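Local coordinates for CIR protein (Plasmodium chabaudi chabaudi, PDB 6ZYV), which is of unknown function but belongs to the Plasmodium PIR variant-antigen family, and probably presents its helical ectodomain at the infected red blood cell from a predicted transmembrane helix, at residues A[156-159]-A[160-164]; A[190-193]-A[194-197]; A[201-205]-A[206-210]; A[217-220]-A[221-225]. The protein carries 5 engineered substitutions. All coordinates share one frame; numbering follows the deposited sequence.

Contact 1 of 4, residues A[156-159]-A[160-164]; sequences KFYD and IFKSL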
loop_
_atom_site.group_PDB
_atom_site.type_symbol
_atom_site.label_atom_id
_atom_site.label_comp_id
_atom_site.label_asym_id
_atom_site.label_seq_id
_atom_site.Cartn_x
_atom_site.Cartn_y
_atom_site.Cartn_z
ATOM N N LYS A 156 -4.329 10.311 6.624
ATOM C CA LYS A 156 -5.732 10.451 6.214
ATOM C C LYS A 156 -5.953 9.945 4.782
ATOM O O LYS A 156 -6.991 9.360 4.491
ATOM C CB LYS A 156 -6.212 11.906 6.373
ATOM C CG LYS A 156 -6.307 12.305 7.831
ATOM C CD LYS A 156 -6.582 13.809 8.046
ATOM C CE LYS A 156 -6.290 14.242 9.478
ATOM N NZ LYS A 156 -6.589 15.691 9.737
ATOM N N PHE A 157 -4.967 10.120 3.903
ATOM C CA PHE A 157 -5.045 9.627 2.530
ATOM C C PHE A 157 -5.102 8.092 2.545
ATOM O O PHE A 157 -5.853 7.482 1.772
ATOM C CB PHE A 157 -3.830 10.151 1.720
ATOM C CG PHE A 157 -3.728 9.658 0.303
ATOM C CD1 PHE A 157 -4.319 10.354 -0.741
ATOM C CD2 PHE A 157 -3.050 8.493 0.009
ATOM C CE1 PHE A 157 -4.208 9.900 -2.053
ATOM C CE2 PHE A 157 -2.951 8.038 -1.302
ATOM C CZ PHE A 157 -3.544 8.734 -2.320
ATOM N N TYR A 158 -4.322 7.472 3.437
ATOM C CA TYR A 158 -4.291 6.019 3.616
ATOM C C TYR A 158 -5.649 5.484 4.073
ATOM O O TYR A 158 -6.053 4.422 3.638
ATOM C CB TYR A 158 -3.195 5.617 4.635
ATOM C CG TYR A 158 -2.979 4.121 4.662
ATOM C CD1 TYR A 158 -2.249 3.489 3.667
ATOM C CD2 TYR A 158 -3.600 3.326 5.612
ATOM C CE1 TYR A 158 -2.078 2.104 3.654
ATOM C CE2 TYR A 158 -3.461 1.932 5.591
ATOM C CZ TYR A 158 -2.684 1.324 4.615
ATOM O OH TYR A 158 -2.530 -0.048 4.578
ATOM N N ASP A 159 -6.365 6.219 4.932
ATOM C CA ASP A 159 -7.720 5.840 5.348
ATOM C C ASP A 159 -8.680 5.802 4.140
ATOM O O ASP A 159 -9.516 4.909 4.056
ATOM C CB ASP A 159 -8.246 6.789 6.425
ATOM C CG ASP A 159 -7.638 6.498 7.791
ATOM O OD1 ASP A 159 -7.302 5.319 8.058
ATOM O OD2 ASP A 159 -7.487 7.450 8.595
ATOM N N ILE A 160 -8.535 6.739 3.193
ATOM C CA ILE A 160 -9.325 6.734 1.961
ATOM C C ILE A 160 -8.965 5.482 1.127
ATOM O O ILE A 160 -9.852 4.804 0.617
ATOM C CB ILE A 160 -9.097 8.035 1.160
ATOM C CG1 ILE A 160 -9.419 9.283 2.024
ATOM C CG2 ILE A 160 -9.894 8.024 -0.143
ATOM C CD1 ILE A 160 -10.851 9.356 2.497
ATOM N N PHE A 161 -7.668 5.171 1.019
ATOM C CA PHE A 161 -7.192 3.994 0.305
ATOM C C PHE A 161 -7.769 2.707 0.923
ATOM O O PHE A 161 -8.139 1.771 0.212
ATOM C CB PHE A 161 -5.650 3.968 0.334
ATOM C CG PHE A 161 -5.046 2.719 -0.242
ATOM C CD1 PHE A 161 -5.193 2.415 -1.577
ATOM C CD2 PHE A 161 -4.352 1.837 0.559
ATOM C CE1 PHE A 161 -4.636 1.267 -2.109
ATOM C CE2 PHE A 161 -3.788 0.688 0.017
ATOM C CZ PHE A 161 -3.939 0.410 -1.311
ATOM N N LYS A 162 -7.840 2.675 2.258
ATOM C CA LYS A 162 -8.397 1.562 3.018
ATOM C C LYS A 162 -9.884 1.383 2.689
ATOM O O LYS A 162 -10.324 0.257 2.504
ATOM C CB LYS A 162 -8.220 1.808 4.523
ATOM C CG LYS A 162 -7.044 1.061 5.137
ATOM C CD LYS A 162 -7.269 0.709 6.623
ATOM C CE LYS A 162 -7.433 1.921 7.525
ATOM N NZ LYS A 162 -7.324 1.560 8.976
ATOM N N SER A 163 -10.643 2.487 2.586
ATOM C CA SER A 163 -12.060 2.461 2.212
ATOM C C SER A 163 -12.237 1.916 0.798
ATOM O O SER A 163 -13.194 1.183 0.538
ATOM C CB SER A 163 -12.670 3.850 2.300
ATOM O OG SER A 163 -12.803 4.227 3.657
ATOM N N LEU A 164 -11.307 2.252 -0.112
ATOM C CA LEU A 164 -11.332 1.726 -1.466
ATOM C C LEU A 164 -11.062 0.211 -1.421
ATOM O O LEU A 164 -11.767 -0.551 -2.086
ATOM C CB LEU A 164 -10.274 2.441 -2.314
ATOM C CG LEU A 164 -10.121 1.968 -3.749
ATOM C CD1 LEU A 164 -11.467 2.109 -4.515
ATOM C CD2 LEU A 164 -9.026 2.784 -4.444
#
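Phe157 and Phe161, Tyr158 and Lys162, and Asp159 and Ser163 are joined by successive i to i+4 backbone hydrogen bonds of an alpha helix, while the bond from Ile160 N to Lys156 O is weak at 3.3 Å. On this frame the side chains of Tyr158, Phe161 and Lys162 meet. With CG anti to the backbone N in both aromatic residues (chi1 -170° for Tyr158 and 174° for Phe161), the two rings come off the same side of the helix, and CE1 of Tyr158 lies 3.8 Å from CD2 of Phe161. Their planes are inclined by 53° with centroids 5.8 Å apart, so the pair is neither a parallel stack nor a T-shaped one. On the CE2 side of the same ring runs Lys162, its CG 3.7 Å from CE2 of Tyr158; the aliphatic part of the lysine thus crosses the tyrosine at a slant. A bend at chi3 then turns its end toward Asp159, which lies alongside and points the same way. CE of Lys162 comes within 3.4 Å of OD1 of Asp159, but NZ stays 3.9 Å from that oxygen, a long salt bridge on the more exposed flank. Ser163 OG has its hydrogen bond with Glu191 of helix 181-198. The arrangement is that of a helix packed on several sides: Phe157 and Phe161 rest on Ile214 of helix 213-226, Phe161 also meets Leu8 and Ile15 of helix 8-20, Ile160 packs on Phe188 of helix 181-198, and Tyr158 stacks on Tyr97 of helix 81-101.

Contact 2 of 4, residues A[190-193]-A[194-197]; sequences DEYQ and KFLN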
loop_
_atom_site.group_PDB
_atom_site.type_symbol
_atom_site.label_atom_id
_atom_site.label_comp_id
_atom_site.label_asym_id
_atom_site.label_seq_id
_atom_site.Cartn_x
_atom_site.Cartn_y
_atom_site.Cartn_z
ATOM N N ASP A 190 -18.032 10.703 -1.405
ATOM C CA ASP A 190 -18.365 11.723 -0.402
ATOM C C ASP A 190 -17.259 11.792 0.665
ATOM O O ASP A 190 -16.881 12.872 1.081
ATOM C CB ASP A 190 -19.713 11.412 0.269
ATOM C CG ASP A 190 -20.935 11.633 -0.617
ATOM O OD1 ASP A 190 -20.782 12.207 -1.717
ATOM O OD2 ASP A 190 -22.044 11.233 -0.208
ATOM N N GLU A 191 -16.737 10.638 1.086
ATOM C CA GLU A 191 -15.664 10.543 2.071
ATOM C C GLU A 191 -14.371 11.174 1.516
ATOM O O GLU A 191 -13.666 11.880 2.230
ATOM C CB GLU A 191 -15.425 9.072 2.438
ATOM C CG GLU A 191 -14.425 8.888 3.563
ATOM C CD GLU A 191 -13.967 7.458 3.817
ATOM O OE1 GLU A 191 -14.425 6.547 3.087
ATOM O OE2 GLU A 191 -13.143 7.247 4.740
ATOM N N TYR A 192 -14.093 10.942 0.235
ATOM C CA TYR A 192 -12.934 11.512 -0.422
ATOM C C TYR A 192 -13.097 13.053 -0.608
ATOM O O TYR A 192 -12.146 13.804 -0.362
ATOM C CB TYR A 192 -12.705 10.806 -1.752
ATOM C CG TYR A 192 -11.556 11.408 -2.519
ATOM C CD1 TYR A 192 -10.262 11.377 -2.012
ATOM C CD2 TYR A 192 -11.767 12.053 -3.730
ATOM C CE1 TYR A 192 -9.208 11.953 -2.699
ATOM C CE2 TYR A 192 -10.715 12.609 -4.441
ATOM C CZ TYR A 192 -9.433 12.556 -3.922
ATOM O OH TYR A 192 -8.408 13.181 -4.588
ATOM N N GLN A 193 -14.307 13.522 -0.971
ATOM C CA GLN A 193 -14.581 14.954 -1.109
ATOM C C GLN A 193 -14.369 15.653 0.242
ATOM O O GLN A 193 -13.766 16.714 0.287
ATOM C CB GLN A 193 -16.023 15.195 -1.601
ATOM C CG GLN A 193 -16.382 16.678 -1.788
ATOM C CD GLN A 193 -15.576 17.314 -2.896
ATOM O OE1 GLN A 193 -15.860 17.134 -4.082
ATOM N NE2 GLN A 193 -14.542 18.074 -2.539
ATOM N N LYS A 194 -14.794 15.013 1.344
ATOM C CA LYS A 194 -14.606 15.520 2.691
ATOM C C LYS A 194 -13.112 15.551 3.041
ATOM O O LYS A 194 -12.667 16.493 3.686
ATOM C CB LYS A 194 -15.401 14.699 3.710
ATOM C CG LYS A 194 -15.350 15.279 5.114
ATOM C CD LYS A 194 -16.431 14.698 6.038
ATOM C CE LYS A 194 -16.334 15.234 7.451
ATOM N NZ LYS A 194 -15.199 14.622 8.184
ATOM N N PHE A 195 -12.338 14.559 2.600
ATOM C CA PHE A 195 -10.894 14.528 2.825
ATOM C C PHE A 195 -10.213 15.756 2.138
ATOM O O PHE A 195 -9.341 16.383 2.730
ATOM C CB PHE A 195 -10.307 13.189 2.331
ATOM C CG PHE A 195 -8.821 13.197 2.057
ATOM C CD1 PHE A 195 -7.906 13.105 3.096
ATOM C CD2 PHE A 195 -8.344 13.343 0.765
ATOM C CE1 PHE A 195 -6.551 13.168 2.843
ATOM C CE2 PHE A 195 -6.986 13.413 0.510
ATOM C CZ PHE A 195 -6.096 13.320 1.543
ATOM N N LEU A 196 -10.615 16.082 0.903
ATOM C CA LEU A 196 -10.056 17.210 0.162
ATOM C C LEU A 196 -10.392 18.527 0.851
ATOM O O LEU A 196 -9.522 19.393 0.987
ATOM C CB LEU A 196 -10.564 17.223 -1.292
ATOM C CG LEU A 196 -10.184 16.017 -2.164
ATOM C CD1 LEU A 196 -10.824 16.107 -3.571
ATOM C CD2 LEU A 196 -8.673 15.875 -2.264
ATOM N N ASN A 197 -11.661 18.668 1.293
ATOM C CA ASN A 197 -12.183 19.857 1.969
ATOM C C ASN A 197 -11.583 20.038 3.354
ATOM O O ASN A 197 -11.075 21.102 3.634
ATOM C CB ASN A 197 -13.718 19.831 2.042
ATOM C CG ASN A 197 -14.403 19.833 0.701
ATOM O OD1 ASN A 197 -13.756 19.909 -0.341
ATOM N ND2 ASN A 197 -15.727 19.742 0.673
#
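With CG anti to the backbone N in Tyr192 (chi1 177°) and anti to the carbonyl carbon in Leu196 (chi1 -63°), the leucine lies over one face of the phenol. This is an i to i+4 pairing within helix 181-198, part of the all-helical PIR ectodomain. CG of Leu196 makes the CH-pi contact, 4.2 Å from the ring centroid and displaced toward the rim, while CD1 reaches 3.6 Å from CE2 of Tyr192 and CD2 lies 3.6 Å from its OH. Phe195 comes to the same ring obliquely, its CD2 3.8 Å from CE1 of Tyr192. The phenol's OH is hydrogen-bonded to that of Tyr208 in helix 206-211, and Phe195 packs on Ile160 of helix 154-174, so this apolar side faces two neighbouring helices. Around the helix, Gln193 bends at chi2 to bring its amide to Asn197. The last modelled residues cross here: Gln193 NE2 also donates to Thr240 O, and Asn197 OD1 accepts from Thr242 N. Between the two side chains, NE2 of Gln193 donates to OD1 of Asn197 over 3.0 Å, bent to 135° at the hydrogen and approaching from above the carbonyl plane.

Contact 3 of 4, residues A[201-205]-A[206-210]; sequences VDTDD and SSYKQ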
loop_
_atom_site.group_PDB
_atom_site.type_symbol
_atom_site.label_atom_id
_atom_site.label_comp_id
_atom_site.label_asym_id
_atom_site.label_seq_id
_atom_site.Cartn_x
_atom_site.Cartn_y
_atom_site.Cartn_z
ATOM N N VAL A 201 -6.849 20.336 0.489
ATOM C CA VAL A 201 -6.014 19.741 -0.527
ATOM C C VAL A 201 -6.176 20.458 -1.850
ATOM O O VAL A 201 -7.298 20.673 -2.333
ATOM C CB VAL A 201 -6.243 18.218 -0.650
ATOM C CG1 VAL A 201 -5.403 17.629 -1.783
ATOM C CG2 VAL A 201 -5.977 17.507 0.687
ATOM N N ASP A 202 -5.045 20.892 -2.392
ATOM C CA ASP A 202 -4.964 21.477 -3.714
ATOM C C ASP A 202 -4.641 20.247 -4.597
ATOM O O ASP A 202 -3.518 19.741 -4.560
ATOM C CB ASP A 202 -3.819 22.501 -3.746
ATOM C CG ASP A 202 -3.552 23.153 -5.090
ATOM O OD1 ASP A 202 -4.250 22.811 -6.069
ATOM O OD2 ASP A 202 -2.653 24.020 -5.158
ATOM N N THR A 203 -5.639 19.740 -5.343
ATOM C CA THR A 203 -5.436 18.566 -6.201
ATOM C C THR A 203 -4.484 18.835 -7.385
ATOM O O THR A 203 -4.040 17.876 -8.023
ATOM C CB THR A 203 -6.766 17.992 -6.659
ATOM O OG1 THR A 203 -7.423 18.944 -7.505
ATOM C CG2 THR A 203 -7.662 17.614 -5.498
ATOM N N ASP A 204 -4.145 20.124 -7.645
ATOM C CA ASP A 204 -3.207 20.529 -8.672
ATOM C C ASP A 204 -1.738 20.649 -8.159
ATOM O O ASP A 204 -0.838 20.957 -8.939
ATOM C CB ASP A 204 -3.671 21.825 -9.355
ATOM C CG ASP A 204 -2.914 22.149 -10.636
ATOM O OD1 ASP A 204 -2.465 21.196 -11.320
ATOM O OD2 ASP A 204 -2.789 23.357 -10.965
ATOM N N ASP A 205 -1.496 20.386 -6.869
ATOM C CA ASP A 205 -0.156 20.393 -6.303
ATOM C C ASP A 205 0.647 19.212 -6.905
ATOM O O ASP A 205 0.109 18.129 -7.017
ATOM C CB ASP A 205 -0.276 20.304 -4.767
ATOM C CG ASP A 205 0.995 19.959 -4.023
ATOM O OD1 ASP A 205 1.990 20.686 -4.181
ATOM O OD2 ASP A 205 0.990 18.951 -3.274
ATOM N N SER A 206 1.904 19.447 -7.327
ATOM C CA SER A 206 2.791 18.470 -7.946
ATOM C C SER A 206 2.869 17.173 -7.177
ATOM O O SER A 206 2.782 16.108 -7.789
ATOM C CB SER A 206 4.209 19.018 -8.098
ATOM O OG SER A 206 4.289 20.157 -8.937
ATOM N N SER A 207 3.051 17.265 -5.838
ATOM C CA SER A 207 3.190 16.118 -4.945
ATOM C C SER A 207 1.910 15.363 -4.798
ATOM O O SER A 207 1.949 14.133 -4.669
ATOM C CB SER A 207 3.633 16.577 -3.559
ATOM O OG SER A 207 4.910 17.170 -3.678
ATOM N N TYR A 208 0.779 16.088 -4.724
ATOM C CA TYR A 208 -0.489 15.407 -4.576
ATOM C C TYR A 208 -0.811 14.624 -5.862
ATOM O O TYR A 208 -1.230 13.478 -5.777
ATOM C CB TYR A 208 -1.616 16.350 -4.185
ATOM C CG TYR A 208 -2.857 15.563 -3.831
ATOM C CD1 TYR A 208 -2.951 14.883 -2.619
ATOM C CD2 TYR A 208 -3.894 15.410 -4.749
ATOM C CE1 TYR A 208 -4.046 14.082 -2.322
ATOM C CE2 TYR A 208 -5.004 14.628 -4.455
ATOM C CZ TYR A 208 -5.073 13.964 -3.238
ATOM O OH TYR A 208 -6.135 13.161 -2.920
ATOM N N LYS A 209 -0.491 15.208 -7.053
ATOM C CA LYS A 209 -0.716 14.605 -8.379
ATOM C C LYS A 209 -0.030 13.253 -8.551
ATOM O O LYS A 209 -0.483 12.423 -9.358
ATOM C CB LYS A 209 -0.292 15.558 -9.534
ATOM C CG LYS A 209 -1.233 16.756 -9.871
ATOM C CD LYS A 209 -0.375 18.030 -10.269
ATOM C CE LYS A 209 -0.440 18.610 -11.677
ATOM N NZ LYS A 209 0.440 19.815 -11.855
ATOM N N GLN A 210 1.071 13.020 -7.812
ATOM C CA GLN A 210 1.795 11.763 -7.899
ATOM C C GLN A 210 1.257 10.686 -6.972
ATOM O O GLN A 210 1.570 9.516 -7.194
ATOM C CB GLN A 210 3.292 11.958 -7.685
ATOM C CG GLN A 210 3.982 12.687 -8.815
ATOM C CD GLN A 210 5.428 12.262 -8.951
ATOM O OE1 GLN A 210 6.345 13.062 -8.767
ATOM N NE2 GLN A 210 5.667 10.987 -9.268
HETATM O O HOH W 1 4.309 19.897 -4.327
#
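A methyl group of Val201 sits squarely over the ring of Tyr208, seven residues on: CG1 is 3.7 Å from the ring centroid and only 6° off the normal, a nearly centred CH-pi contact made as the chain doubles back. The reversal is a type I beta turn from Asp202 to Asp205, with an Asx turn in which Asp202 OD1 accepts from Asp204 N at 3.1 Å. Thr203 lies alongside the tyrosine, its CG2 4.1 Å from CE2 of Tyr208. Asp205 is the N-cap of the helix that follows. Its carboxylate, swung anti to the backbone N (chi1 166°), takes Tyr208 N on OD2 at 3.2 Å from above the carboxylate plane, and a water hydrogen-bonded to OD1 also meets Ser207 OG. Asp205 O accepts from Lys209 N at 3.0 Å, an i to i+4 bond opening a short, weakly bonded helix. The bent chain of Lys209 folds back beside Asp204, whose OD1 lies 3.3 Å from NZ in an exposed salt bridge with weak hydrogen-bonding geometry. This corner links helix 181-198 to helix 206-211: Val201 and Tyr208 both pack on Leu196, Tyr208 also packs on Phe195, and Ser207 touches Met149 of helix 134-149.

Contact 4 of 4, residues A[217-220]-A[221-225]; sequences NGYD and NLIKK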
loop_
_atom_site.group_PDB
_atom_site.type_symbol
_atom_site.label_atom_id
_atom_site.label_comp_id
_atom_site.label_asym_id
_atom_site.label_seq_id
_atom_site.Cartn_x
_atom_site.Cartn_y
_atom_site.Cartn_z
ATOM N N ASN A 217 -6.995 5.626 -10.295
ATOM C CA ASN A 217 -6.973 4.396 -11.083
ATOM C C ASN A 217 -7.721 3.290 -10.330
ATOM O O ASN A 217 -8.496 2.557 -10.947
ATOM C CB ASN A 217 -5.553 3.948 -11.419
ATOM C CG ASN A 217 -4.805 4.926 -12.291
ATOM O OD1 ASN A 217 -5.374 5.615 -13.128
ATOM N ND2 ASN A 217 -3.501 5.005 -12.112
ATOM N N GLY A 218 -7.528 3.217 -9.012
ATOM C CA GLY A 218 -8.193 2.221 -8.183
ATOM C C GLY A 218 -9.709 2.292 -8.194
ATOM O O GLY A 218 -10.375 1.264 -8.311
ATOM N N TYR A 219 -10.260 3.499 -8.081
ATOM C CA TYR A 219 -11.693 3.734 -8.118
ATOM C C TYR A 219 -12.247 3.456 -9.535
ATOM O O TYR A 219 -13.249 2.766 -9.668
ATOM C CB TYR A 219 -12.028 5.169 -7.675
ATOM C CG TYR A 219 -13.510 5.470 -7.710
ATOM C CD1 TYR A 219 -14.382 4.875 -6.811
ATOM C CD2 TYR A 219 -14.044 6.315 -8.679
ATOM C CE1 TYR A 219 -15.749 5.135 -6.854
ATOM C CE2 TYR A 219 -15.405 6.571 -8.740
ATOM C CZ TYR A 219 -16.257 5.975 -7.829
ATOM O OH TYR A 219 -17.611 6.208 -7.909
ATOM N N ASP A 220 -11.560 3.925 -10.585
ATOM C CA ASP A 220 -11.974 3.694 -11.966
ATOM C C ASP A 220 -12.047 2.196 -12.262
ATOM O O ASP A 220 -13.031 1.732 -12.843
ATOM C CB ASP A 220 -11.005 4.367 -12.959
ATOM C CG ASP A 220 -11.194 5.863 -13.163
ATOM O OD1 ASP A 220 -12.235 6.411 -12.690
ATOM O OD2 ASP A 220 -10.291 6.499 -13.775
ATOM N N ASN A 221 -11.044 1.432 -11.803
ATOM C CA ASN A 221 -11.055 -0.004 -12.036
ATOM C C ASN A 221 -12.186 -0.659 -11.247
ATOM O O ASN A 221 -12.864 -1.537 -11.774
ATOM C CB ASN A 221 -9.705 -0.651 -11.732
ATOM C CG ASN A 221 -9.768 -2.165 -11.903
ATOM O OD1 ASN A 221 -9.704 -2.683 -13.036
ATOM N ND2 ASN A 221 -9.982 -2.903 -10.796
ATOM N N LEU A 222 -12.393 -0.234 -9.994
ATOM C CA LEU A 222 -13.436 -0.815 -9.156
ATOM C C LEU A 222 -14.857 -0.702 -9.806
ATOM O O LEU A 222 -15.571 -1.709 -9.914
ATOM C CB LEU A 222 -13.386 -0.174 -7.755
ATOM C CG LEU A 222 -14.261 -0.737 -6.616
ATOM C CD1 LEU A 222 -15.657 -0.097 -6.603
ATOM C CD2 LEU A 222 -14.298 -2.266 -6.589
ATOM N N ILE A 223 -15.224 0.496 -10.268
ATOM C CA ILE A 223 -16.543 0.702 -10.835
ATOM C C ILE A 223 -16.697 0.002 -12.195
ATOM O O ILE A 223 -17.791 -0.475 -12.503
ATOM C CB ILE A 223 -16.957 2.195 -10.838
ATOM C CG1 ILE A 223 -16.121 3.047 -11.816
ATOM C CG2 ILE A 223 -16.902 2.741 -9.406
ATOM C CD1 ILE A 223 -16.440 4.617 -11.770
ATOM N N LYS A 224 -15.605 -0.139 -12.965
ATOM C CA LYS A 224 -15.632 -0.897 -14.204
ATOM C C LYS A 224 -15.921 -2.384 -13.876
ATOM O O LYS A 224 -16.653 -3.026 -14.610
ATOM C CB LYS A 224 -14.283 -0.799 -14.939
ATOM C CG LYS A 224 -14.070 0.509 -15.691
ATOM C CD LYS A 224 -12.648 0.584 -16.253
ATOM C CE LYS A 224 -12.398 1.822 -17.080
ATOM N NZ LYS A 224 -11.069 1.766 -17.764
ATOM N N LYS A 225 -15.337 -2.925 -12.776
ATOM C CA LYS A 225 -15.539 -4.315 -12.368
ATOM C C LYS A 225 -16.953 -4.533 -11.826
ATOM O O LYS A 225 -17.565 -5.540 -12.148
ATOM C CB LYS A 225 -14.467 -4.801 -11.361
ATOM C CG LYS A 225 -13.053 -4.901 -11.943
ATOM C CD LYS A 225 -12.951 -5.916 -13.099
ATOM C CE LYS A 225 -11.601 -5.898 -13.801
ATOM N NZ LYS A 225 -11.422 -7.072 -14.716
#
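Gly218 O is gripped twice, by Leu222 N at 3.0 Å and by Tyr168 OH of helix 154-174. The shortest bond between residues 217-220 and 221-225 is the one from Asn221 N to Asn217 O, 2.9 Å at 159°. Ile223 N to Tyr219 O is the straightest of the i to i+4 backbone bonds at 167°, while Lys224 N to Asp220 O stretches to 3.2 Å. The side-chain contact is an i to i+4 CH-pi pairing of Tyr219 and Ile223 along helix 213-226. In Ile223, CG1 stands between the backbone N and the carbonyl carbon (chi1 68°), which turns CG2 to the tyrosine. That methyl lies over one face of the phenol, offset toward the rim, 4.0 Å from the centroid and 3.7 Å from CZ of Tyr219. CD1 lies on the same face, nearer the other edge, 3.8 Å from CE2 of Tyr219, so both branches of the isoleucine touch the ring. One residue further round, the aliphatic part of Lys224 lies against the backbone, its CG 3.3 Å from Asp220 O. Asn221 ND2 is hydrogen-bonded to the Tyr168 hydroxyl and to Asp6 OD1. The Tyr219 ring meets Phe188 and touches Ala185 and Val189 of helix 181-198, with its OH bonded to Pro235 O in the loop after helix 213-226; Ile223 touches Phe234 there, and Leu222 fits against Leu171 of helix 154-174 and Cys181, which a disulfide joins to Cys226.

Overall arrangement
The four contacts follow one another along the chain through one bundle of helices. Contacts 1 and 2 have centres about 11 Å apart and meet directly: CD1 of Ile160 lies 3.8 Å from CG of Glu191, and CE1 of Phe195 packs 3.8 Å from CB of Lys156. Contact 2 passes into contact 3 at the helix end, where Leu196 O is 2.9 Å from Val201 N and CE2 of Phe195 is 3.5 Å from OH of Tyr208. Contact 1 also touches contact 3, where CE1 of Phe157 is 3.9 Å from OH of Tyr208, and contact 4, with CD2 of Leu164 3.8 Å from C of Gly218. Contact 4 stays about 8 Å from contacts 2 and 3, nearest atoms.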